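DNA topoisomerase I-like protein (Leishmania donovani, PDB 2B9S) supplies the catalytic nucleophile of a heterodimeric type IB topoisomerase, which relaxes DNA by transient cleavage and rejoining of one strand. Local coordinates at the interface of chains B and A. Coordinates in Å, arbitrary orientation; residue numbers count along the deposited sequence, not the author numbering. Chains: chain A, DNA topoisomerase I-like protein; chain B, topoisomerase I-like protein.

The interface of chains B and A. Residues chain B 394, 398, 416, 420; chain A 23, 27-28, 31, 42.
A:Trp31 stacks on one face of the B:Phe398 phenyl ring. This aromatic stack joins the two subunits of a heterodimeric type IB topoisomerase. The five-membered ring of A:Trp31 and the phenyl ring are nearly parallel, with planes 12° apart. Their centroids are 3.8 Å apart. A:Trp31 CD1 sits over the centre of the phenyl ring, and the indole nitrogen NE1 lies toward its rim, near B:Phe398 CD2. The tryptophan side chain leaves helix 25-34 with CG anti to the backbone N (chi1 173°), which brings the indole to this face.

B:Phe416 comes from helix 411-427 and meets the six-membered ring of the indole. Its CD2 is 3.9 Å from A:Trp31 CZ3. The same CD2 also lies in plane at the edge of the B:Phe398 ring, within chain B. B:Phe416 is turned toward chain A by a chi1 of -176°. A:Ile42 CG1 lies over one face of this ring, toward the rim, and its CG2 methyl is 3.6 Å from B:Phe416 CZ. A:Ile28 CG1 touches the ring edge in plane, 3.8 Å from CZ of B:Phe416.

B:Leu394, on helix 384-400, contributes one methyl branch, CD2. This methyl sits among three isoleucines. B:Leu394 CD2 is 3.6 Å from A:Ile23 CG2. It also touches A:Ile27 CG2 and A:Ile28 CG1. A:Ile27 CG2 reaches B:Phe398 CE1 as well, linking the leucine contact to the stack. A:Ile23 directly follows the SKINY motif, whose tyrosine is the nucleophile. Helix 384-400 also carries B:Arg386 of the vanadate pocket, and B:His429 of that pocket follows shortly after helix 411-427. Contacts of both helices with chain A may help position the tyrosine, though they do not prove it.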
loop_
_atom_site.group_PDB
_atom_site.type_symbol
_atom_site.label_atom_id
_atom_site.label_comp_id
_atom_site.label_asym_id
_atom_site.label_seq_id
_atom_site.Cartn_x
_atom_site.Cartn_y
_atom_site.Cartn_z
ATOM N N LEU B 394 -2.999 0.534 -22.204
ATOM C CA LEU B 394 -1.970 1.419 -22.751
ATOM C C LEU B 394 -1.493 0.917 -24.123
ATOM O O LEU B 394 -1.322 1.703 -25.059
ATOM C CB LEU B 394 -0.791 1.585 -21.777
ATOM C CG LEU B 394 0.141 2.777 -22.044
ATOM C CD1 LEU B 394 -0.533 4.077 -21.670
ATOM C CD2 LEU B 394 1.473 2.662 -21.316
ATOM N N PHE B 398 -1.839 3.017 -27.748
ATOM C CA PHE B 398 -0.664 3.293 -28.584
ATOM C C PHE B 398 -0.862 2.709 -29.992
ATOM O O PHE B 398 -0.510 3.339 -30.991
ATOM C CB PHE B 398 0.625 2.710 -27.973
ATOM C CG PHE B 398 1.151 3.458 -26.765
ATOM C CD1 PHE B 398 2.075 2.845 -25.910
ATOM C CD2 PHE B 398 0.747 4.759 -26.476
ATOM C CE1 PHE B 398 2.589 3.519 -24.795
ATOM C CE2 PHE B 398 1.257 5.440 -25.346
ATOM C CZ PHE B 398 2.179 4.813 -24.514
ATOM N N PHE B 416 0.843 11.184 -24.092
ATOM C CA PHE B 416 1.131 10.176 -23.089
ATOM C C PHE B 416 0.283 10.379 -21.822
ATOM O O PHE B 416 -0.390 9.451 -21.371
ATOM C CB PHE B 416 2.617 10.163 -22.735
ATOM C CG PHE B 416 2.979 9.080 -21.782
ATOM C CD1 PHE B 416 2.980 9.319 -20.412
ATOM C CD2 PHE B 416 3.277 7.809 -22.248
ATOM C CE1 PHE B 416 3.290 8.313 -19.525
ATOM C CE2 PHE B 416 3.587 6.788 -21.364
ATOM C CZ PHE B 416 3.595 7.040 -20.001
ATOM N N ASN B 420 -2.155 7.678 -20.122
ATOM C CA ASN B 420 -1.945 7.365 -18.709
ATOM C C ASN B 420 -3.197 7.635 -17.862
ATOM O O ASN B 420 -3.522 6.836 -16.963
ATOM C CB ASN B 420 -0.764 8.181 -18.159
ATOM C CG ASN B 420 -0.187 7.606 -16.876
ATOM O OD1 ASN B 420 -0.710 6.640 -16.303
ATOM N ND2 ASN B 420 0.893 8.201 -16.416
ATOM N N ILE A 23 1.370 -0.791 -15.020
ATOM C CA ILE A 23 1.710 -0.843 -16.446
ATOM C C ILE A 23 3.088 -1.517 -16.638
ATOM O O ILE A 23 4.048 -1.174 -15.952
ATOM C CB ILE A 23 1.766 0.564 -17.045
ATOM C CG1 ILE A 23 0.450 1.312 -16.819
ATOM C CG2 ILE A 23 2.119 0.495 -18.528
ATOM C CD1 ILE A 23 0.599 2.822 -16.931
ATOM N N ILE A 27 6.305 -1.420 -21.994
ATOM C CA ILE A 27 5.353 -0.755 -22.898
ATOM C C ILE A 27 5.727 0.728 -23.037
ATOM O O ILE A 27 5.832 1.249 -24.145
ATOM C CB ILE A 27 3.874 -0.908 -22.431
ATOM C CG1 ILE A 27 3.479 -2.387 -22.303
ATOM C CG2 ILE A 27 2.915 -0.144 -23.363
ATOM C CD1 ILE A 27 2.093 -2.604 -21.722
ATOM N N ILE A 28 5.950 1.390 -21.901
ATOM C CA ILE A 28 6.381 2.780 -21.858
ATOM C C ILE A 28 7.748 2.997 -22.538
ATOM O O ILE A 28 7.890 3.880 -23.392
ATOM C CB ILE A 28 6.376 3.300 -20.399
ATOM C CG1 ILE A 28 4.931 3.460 -19.925
ATOM C CG2 ILE A 28 7.116 4.622 -20.270
ATOM C CD1 ILE A 28 4.782 3.611 -18.437
ATOM N N TRP A 31 7.685 2.612 -26.542
ATOM C CA TRP A 31 7.023 3.718 -27.196
ATOM C C TRP A 31 7.879 4.980 -27.105
ATOM O O TRP A 31 7.929 5.768 -28.053
ATOM C CB TRP A 31 5.614 3.907 -26.612
ATOM C CG TRP A 31 4.890 5.135 -27.087
ATOM C CD1 TRP A 31 3.956 5.212 -28.090
ATOM C CD2 TRP A 31 5.021 6.463 -26.561
ATOM N NE1 TRP A 31 3.511 6.510 -28.226
ATOM C CE2 TRP A 31 4.147 7.295 -27.301
ATOM C CE3 TRP A 31 5.798 7.031 -25.542
ATOM C CZ2 TRP A 31 4.024 8.656 -27.050
ATOM C CZ3 TRP A 31 5.686 8.395 -25.302
ATOM C CH2 TRP A 31 4.804 9.194 -26.055
ATOM N N ILE A 42 9.125 10.925 -18.279
ATOM C CA ILE A 42 8.057 9.983 -17.916
ATOM C C ILE A 42 8.387 9.258 -16.591
ATOM O O ILE A 42 7.559 9.234 -15.674
ATOM C CB ILE A 42 7.781 8.978 -19.062
ATOM C CG1 ILE A 42 7.180 9.704 -20.275
ATOM C CG2 ILE A 42 6.849 7.863 -18.598
ATOM C CD1 ILE A 42 7.419 9.001 -21.602
#